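Long-range contacts in probable ss-1,3-N-acetylglucosaminyltransferase (Staphylococcus aureus subsp. aureus N315, PDB 6H1J), which belongs to the family 2 glycosyltransferases, enzymes with a GT-A fold, and also carries a TarS-type linker domain: residues B[43-48]-B[113-118]; B[51-56]-B[77-82]. All coordinates share one frame; numbering follows the deposited sequence.

Interaction 1. Residues B[43-48]-B[113-118]; sequences LNQTMK and DLLHER. With MG (magnesium ion), chain I.
In the GT-A domain, the loop that leaves helix 35-43 meets the turn between strand 114-115 and helix 119-129, and Gln45 and Thr46 make the join with His116 and Glu117. The backbone N of Thr46 donates to Glu117 O at 2.8 Å, with an angle of 167° at the hydrogen. One residue earlier, the Gln45 side chain runs back toward the turn: its chain is bent at chi2 (-66°), which carries the amide to the backbone of His116. There NE2 gives a hydrogen bond of 3.0 Å to His116 O, arriving 40° above the carbonyl plane and therefore not on a lone pair, and NE2 also rests on Leu115 CB at 3.7 Å. The rest of that amide is held from outside the two segments, OE1 by Leu120 N and NE2 also by Ser41 O. Thr46 turns its methyl CG2 to Arg118 CG at 3.9 Å, while its hydroxyl is hydrogen-bonded to Glu121. Arg118, the N-cap residue of the following helix, sends its backbone N to His116 ND1 in the ring plane, and its NE pairs with Asp122. Nearby, Glu117 CB lies 3.4 Å from Asn44 O. The backbone oxygens of Gln45 and Met47 bind a magnesium ion, Gln45 O at 2.3 Å, and four waters complete six ligands. With one amide bonded to three backbone sites, the rotation of the buried Gln45 head is fixed, and helix 35-43, its loop and the start of helix 119-129 are tied together through polar groups.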
loop_
_atom_site.group_PDB
_atom_site.type_symbol
_atom_site.label_atom_id
_atom_site.label_comp_id
_atom_site.label_asym_id
_atom_site.label_seq_id
_atom_site.Cartn_x
_atom_site.Cartn_y
_atom_site.Cartn_z
ATOM N N LEU B 43 15.831 -35.695 -40.053
ATOM C CA LEU B 43 16.300 -36.406 -41.239
ATOM C C LEU B 43 15.229 -36.405 -42.335
ATOM O O LEU B 43 15.589 -36.440 -43.501
ATOM C CB LEU B 43 16.715 -37.822 -40.846
ATOM C CG LEU B 43 17.891 -37.882 -39.878
ATOM C CD1 LEU B 43 18.288 -39.316 -39.612
ATOM C CD2 LEU B 43 19.080 -37.085 -40.380
ATOM N N ASN B 44 13.949 -36.284 -41.969
ATOM C CA ASN B 44 12.839 -36.242 -42.921
ATOM C C ASN B 44 12.494 -34.783 -43.279
ATOM O O ASN B 44 11.478 -34.260 -42.856
ATOM C CB ASN B 44 11.614 -36.965 -42.348
ATOM C CG ASN B 44 10.438 -37.026 -43.308
ATOM O OD1 ASN B 44 10.621 -37.197 -44.512
ATOM N ND2 ASN B 44 9.224 -36.935 -42.788
ATOM N N GLN B 45 13.350 -34.108 -44.043
ATOM C CA GLN B 45 13.107 -32.698 -44.443
ATOM C C GLN B 45 12.944 -32.624 -45.964
ATOM O O GLN B 45 13.579 -33.401 -46.693
ATOM C CB GLN B 45 14.279 -31.818 -44.005
ATOM C CG GLN B 45 14.308 -31.535 -42.504
ATOM C CD GLN B 45 13.148 -30.689 -42.028
ATOM O OE1 GLN B 45 12.986 -29.547 -42.475
ATOM N NE2 GLN B 45 12.361 -31.237 -41.098
ATOM N N THR B 46 12.121 -31.686 -46.442
ATOM C CA THR B 46 12.031 -31.364 -47.877
ATOM C C THR B 46 13.366 -30.820 -48.400
ATOM O O THR B 46 13.680 -30.996 -49.586
ATOM C CB THR B 46 10.896 -30.392 -48.181
ATOM O OG1 THR B 46 11.068 -29.221 -47.371
ATOM C CG2 THR B 46 9.539 -31.020 -47.961
ATOM N N MET B 47 14.145 -30.145 -47.539
ATOM C CA MET B 47 15.498 -29.708 -47.904
ATOM C C MET B 47 16.342 -30.948 -48.273
ATOM O O MET B 47 16.325 -31.942 -47.593
ATOM C CB MET B 47 16.164 -28.922 -46.769
ATOM C CG MET B 47 17.505 -28.352 -47.113
ATOM S SD MET B 47 18.312 -27.331 -45.853
ATOM C CE MET B 47 17.483 -25.767 -46.099
ATOM N N LYS B 48 17.145 -30.824 -49.328
ATOM C CA LYS B 48 18.061 -31.846 -49.762
ATOM C C LYS B 48 18.979 -32.231 -48.594
ATOM O O LYS B 48 19.560 -31.365 -47.960
ATOM C CB LYS B 48 18.860 -31.279 -50.942
ATOM C CG LYS B 48 19.734 -32.263 -51.712
ATOM C CD LYS B 48 20.520 -31.593 -52.843
ATOM C CE LYS B 48 19.665 -30.684 -53.703
ATOM N N ASP B 113 11.447 -32.252 -28.941
ATOM C CA ASP B 113 10.591 -31.577 -29.937
ATOM C C ASP B 113 10.685 -32.218 -31.337
ATOM O O ASP B 113 11.427 -33.175 -31.563
ATOM C CB ASP B 113 10.920 -30.088 -29.896
ATOM C CG ASP B 113 10.648 -29.473 -28.530
ATOM O OD1 ASP B 113 9.930 -30.118 -27.718
ATOM O OD2 ASP B 113 11.170 -28.382 -28.275
ATOM N N LEU B 114 9.863 -31.706 -32.261
ATOM C CA LEU B 114 9.692 -32.231 -33.636
ATOM C C LEU B 114 9.713 -31.083 -34.650
ATOM O O LEU B 114 9.126 -30.034 -34.385
ATOM C CB LEU B 114 8.342 -32.935 -33.753
ATOM C CG LEU B 114 8.078 -34.071 -32.777
ATOM C CD1 LEU B 114 6.658 -34.570 -32.972
ATOM C CD2 LEU B 114 9.085 -35.206 -32.935
ATOM N N LEU B 115 10.405 -31.277 -35.789
ATOM C CA LEU B 115 10.290 -30.362 -36.921
ATOM C C LEU B 115 9.256 -30.913 -37.910
ATOM O O LEU B 115 9.245 -32.119 -38.204
ATOM C CB LEU B 115 11.629 -30.226 -37.639
ATOM C CG LEU B 115 12.811 -29.649 -36.875
ATOM C CD1 LEU B 115 14.004 -29.541 -37.820
ATOM C CD2 LEU B 115 12.466 -28.281 -36.274
ATOM N N HIS B 116 8.435 -30.002 -38.443
ATOM C CA HIS B 116 7.637 -30.176 -39.652
ATOM C C HIS B 116 8.622 -30.474 -40.789
ATOM O O HIS B 116 9.726 -29.888 -40.827
ATOM C CB HIS B 116 6.853 -28.874 -39.957
ATOM C CG HIS B 116 5.773 -29.011 -40.979
ATOM N ND1 HIS B 116 6.037 -29.047 -42.337
ATOM C CD2 HIS B 116 4.434 -29.184 -40.851
ATOM C CE1 HIS B 116 4.907 -29.259 -43.004
ATOM N NE2 HIS B 116 3.898 -29.333 -42.109
ATOM N N GLU B 117 8.207 -31.315 -41.723
ATOM C CA GLU B 117 9.099 -31.708 -42.840
ATOM C C GLU B 117 9.519 -30.505 -43.704
ATOM O O GLU B 117 10.562 -30.586 -44.388
ATOM C CB GLU B 117 8.464 -32.823 -43.663
ATOM C CG GLU B 117 7.356 -32.384 -44.592
ATOM C CD GLU B 117 6.860 -33.536 -45.472
ATOM O OE1 GLU B 117 7.590 -34.551 -45.611
ATOM O OE2 GLU B 117 5.746 -33.422 -46.030
ATOM N N ARG B 118 8.770 -29.398 -43.657
ATOM C CA ARG B 118 9.102 -28.229 -44.521
ATOM C C ARG B 118 9.779 -27.104 -43.725
ATOM O O ARG B 118 9.954 -26.014 -44.295
ATOM C CB ARG B 118 7.832 -27.693 -45.188
ATOM C CG ARG B 118 7.052 -28.735 -45.974
ATOM C CD ARG B 118 5.946 -28.111 -46.800
ATOM N NE ARG B 118 6.237 -26.729 -47.146
ATOM C CZ ARG B 118 6.720 -26.331 -48.317
ATOM N NH1 ARG B 118 7.872 -26.808 -48.756
ATOM N NH2 ARG B 118 6.049 -25.455 -49.044
HETATM MG MG MG I . 15.379 -34.184 -47.870
HETATM O O HOH W 1 16.420 -34.696 -46.076
HETATM O O HOH W 2 10.423 -35.213 -47.295
HETATM O O HOH W 3 14.650 -33.643 -50.092
HETATM O O HOH W 4 16.992 -35.384 -49.513
HETATM O O HOH W 5 14.028 -36.260 -48.432
#

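Interaction 2. Residues B[51-56]-B[77-82]; sequences DYELII and LVRFKQ
Strands 52-56 and 79-82 run parallel, their axes 9° apart and 4.7 Å at closest approach, with Ile55 paired to Arg79 and Ile56 to Phe80. Three backbone bonds fix this register: Arg79 N to Leu54 O (2.9 Å), Ile56 N to Arg79 O (2.8 Å) and Lys81 N to Ile56 O (3.1 Å). Before the first of them, a water bridges Leu54 N and Leu77 O. Val78 packs by both methyls, CG1 against Leu54 CD2 at 3.8 Å and CG2 against Ile56 CD1 at 4.0 Å. Phe80 adds its CD1 at 4.2 Å from Ile56 CB, and helix 66-72 packs on this face through Leu68 and Ile71. On the face of Ile55, Arg79 bends at chi3 (56°) and brings NH1 to Glu53 OE1 at 3.0 Å. This salt bridge lies in the guanidinium plane but 32° out of the carboxylate plane, on the syn side. Glu53 OE2 is bonded to Ser23, and Arg79 NH1 also donates to Met100 O. The contact pairs two strands of a beta-alpha-beta unit; the Ile56 face is apolar here, while that of Ile55 also carries an ion pair whose charged groups each have a further partner, probably restricting their rotation.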
loop_
_atom_site.group_PDB
_atom_site.type_symbol
_atom_site.label_atom_id
_atom_site.label_comp_id
_atom_site.label_asym_id
_atom_site.label_seq_id
_atom_site.Cartn_x
_atom_site.Cartn_y
_atom_site.Cartn_z
ATOM N N ASP B 51 22.299 -30.574 -48.010
ATOM C CA ASP B 51 22.320 -29.127 -47.777
ATOM C C ASP B 51 22.310 -28.779 -46.272
ATOM O O ASP B 51 22.484 -27.631 -45.906
ATOM C CB ASP B 51 21.100 -28.479 -48.429
ATOM C CG ASP B 51 21.235 -28.183 -49.910
ATOM O OD1 ASP B 51 22.357 -28.257 -50.400
ATOM O OD2 ASP B 51 20.195 -27.916 -50.552
ATOM N N TYR B 52 22.056 -29.745 -45.395
ATOM C CA TYR B 52 22.032 -29.482 -43.945
ATOM C C TYR B 52 22.640 -30.637 -43.147
ATOM O O TYR B 52 22.928 -31.700 -43.673
ATOM C CB TYR B 52 20.599 -29.191 -43.490
ATOM C CG TYR B 52 19.680 -30.381 -43.473
ATOM C CD1 TYR B 52 19.017 -30.788 -44.616
ATOM C CD2 TYR B 52 19.426 -31.064 -42.300
ATOM C CE1 TYR B 52 18.137 -31.860 -44.600
ATOM C CE2 TYR B 52 18.581 -32.161 -42.267
ATOM C CZ TYR B 52 17.919 -32.545 -43.413
ATOM O OH TYR B 52 17.055 -33.595 -43.354
ATOM N N GLU B 53 22.885 -30.384 -41.869
ATOM C CA GLU B 53 23.466 -31.366 -40.966
ATOM C C GLU B 53 22.774 -31.270 -39.584
ATOM O O GLU B 53 22.336 -30.213 -39.173
ATOM C CB GLU B 53 24.970 -31.130 -40.837
ATOM C CG GLU B 53 25.319 -29.775 -40.228
ATOM C CD GLU B 53 26.815 -29.531 -40.037
ATOM O OE1 GLU B 53 27.590 -30.447 -40.345
ATOM O OE2 GLU B 53 27.209 -28.429 -39.602
ATOM N N LEU B 54 22.665 -32.402 -38.899
ATOM C CA LEU B 54 22.213 -32.488 -37.524
ATOM C C LEU B 54 23.456 -32.761 -36.670
ATOM O O LEU B 54 24.116 -33.782 -36.866
ATOM C CB LEU B 54 21.207 -33.645 -37.387
ATOM C CG LEU B 54 20.708 -33.941 -35.972
ATOM C CD1 LEU B 54 20.203 -32.691 -35.260
ATOM C CD2 LEU B 54 19.614 -35.005 -35.993
ATOM N N ILE B 55 23.763 -31.848 -35.746
ATOM C CA ILE B 55 24.863 -32.008 -34.779
ATOM C C ILE B 55 24.227 -32.346 -33.435
ATOM O O ILE B 55 23.481 -31.526 -32.909
ATOM C CB ILE B 55 25.741 -30.740 -34.673
ATOM C CG1 ILE B 55 26.203 -30.240 -36.048
ATOM C CG2 ILE B 55 26.919 -31.000 -33.746
ATOM C CD1 ILE B 55 26.965 -28.933 -36.031
ATOM N N ILE B 56 24.479 -33.567 -32.937
ATOM C CA ILE B 56 23.962 -34.013 -31.643
ATOM C C ILE B 56 25.107 -33.932 -30.633
ATOM O O ILE B 56 26.154 -34.497 -30.863
ATOM C CB ILE B 56 23.374 -35.424 -31.715
ATOM C CG1 ILE B 56 22.335 -35.545 -32.828
ATOM C CG2 ILE B 56 22.817 -35.848 -30.354
ATOM C CD1 ILE B 56 21.846 -36.946 -33.069
ATOM N N LEU B 77 24.704 -40.368 -40.395
ATOM C CA LEU B 77 23.662 -39.458 -40.860
ATOM C C LEU B 77 23.639 -38.172 -40.028
ATOM O O LEU B 77 22.941 -37.242 -40.397
ATOM C CB LEU B 77 22.289 -40.132 -40.820
ATOM C CG LEU B 77 22.154 -41.424 -41.621
ATOM C CD1 LEU B 77 20.741 -41.996 -41.486
ATOM C CD2 LEU B 77 22.482 -41.213 -43.086
ATOM N N VAL B 78 24.408 -38.143 -38.936
ATOM C CA VAL B 78 24.471 -37.053 -38.019
ATOM C C VAL B 78 25.937 -36.862 -37.636
ATOM O O VAL B 78 26.757 -37.777 -37.743
ATOM C CB VAL B 78 23.618 -37.329 -36.764
ATOM C CG1 VAL B 78 22.166 -37.618 -37.125
ATOM C CG2 VAL B 78 24.212 -38.460 -35.933
ATOM N N ARG B 79 26.266 -35.669 -37.158
ATOM C CA ARG B 79 27.525 -35.498 -36.473
ATOM C C ARG B 79 27.250 -35.580 -34.975
ATOM O O ARG B 79 26.232 -35.104 -34.495
ATOM C CB ARG B 79 28.151 -34.176 -36.902
ATOM C CG ARG B 79 28.424 -34.126 -38.398
ATOM C CD ARG B 79 28.918 -32.752 -38.767
ATOM N NE ARG B 79 30.091 -32.406 -37.974
ATOM C CZ ARG B 79 30.535 -31.175 -37.841
ATOM N NH1 ARG B 79 29.862 -30.190 -38.422
ATOM N NH2 ARG B 79 31.649 -30.941 -37.164
ATOM N N PHE B 80 28.160 -36.196 -34.243
ATOM C CA PHE B 80 27.910 -36.495 -32.859
ATOM C C PHE B 80 29.175 -36.254 -32.030
ATOM O O PHE B 80 30.253 -36.643 -32.426
ATOM C CB PHE B 80 27.408 -37.936 -32.727
ATOM C CG PHE B 80 27.404 -38.445 -31.317
ATOM C CD1 PHE B 80 26.504 -37.934 -30.386
ATOM C CD2 PHE B 80 28.330 -39.388 -30.902
ATOM C CE1 PHE B 80 26.500 -38.400 -29.075
ATOM C CE2 PHE B 80 28.341 -39.834 -29.584
ATOM C CZ PHE B 80 27.429 -39.335 -28.673
ATOM N N LYS B 81 28.997 -35.632 -30.858
ATOM C CA LYS B 81 30.051 -35.499 -29.858
ATOM C C LYS B 81 29.453 -35.769 -28.469
ATOM O O LYS B 81 28.376 -35.280 -28.134
ATOM C CB LYS B 81 30.694 -34.118 -30.001
ATOM C CG LYS B 81 31.634 -33.734 -28.870
ATOM C CD LYS B 81 32.507 -32.548 -29.185
ATOM C CE LYS B 81 33.766 -32.922 -29.933
ATOM N NZ LYS B 81 34.521 -31.722 -30.355
ATOM N N GLN B 82 30.136 -36.597 -27.667
ATOM C CA GLN B 82 29.748 -36.846 -26.285
ATOM C C GLN B 82 30.673 -36.038 -25.372
ATOM O O GLN B 82 31.886 -36.188 -25.443
ATOM C CB GLN B 82 29.856 -38.332 -25.923
HETATM O O HOH W 6 23.391 -34.721 -40.497
#

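Interactions 1 and 2 have centres about 14 Å apart, and both reach the same mixed sheet. The loop 43-48 leads within a few residues into strand 52-58, and since 51-82 lies between 48 and 113, interaction 2 falls within the span of interaction 1. Tyr52 joins them: its OH lies 3.4 Å from Gln45 CB and is hydrogen-bonded to Val42 O, while its CE1 approaches Met47 O at 3.5 Å. A second touch brings Leu43 CD2 to 3.9 Å from Leu77 O. The magnesium ion belongs to interaction 1 and lies about 12 Å from the nearest side-chain atom of Leu54, so the strand pairing has no direct part in its coordination.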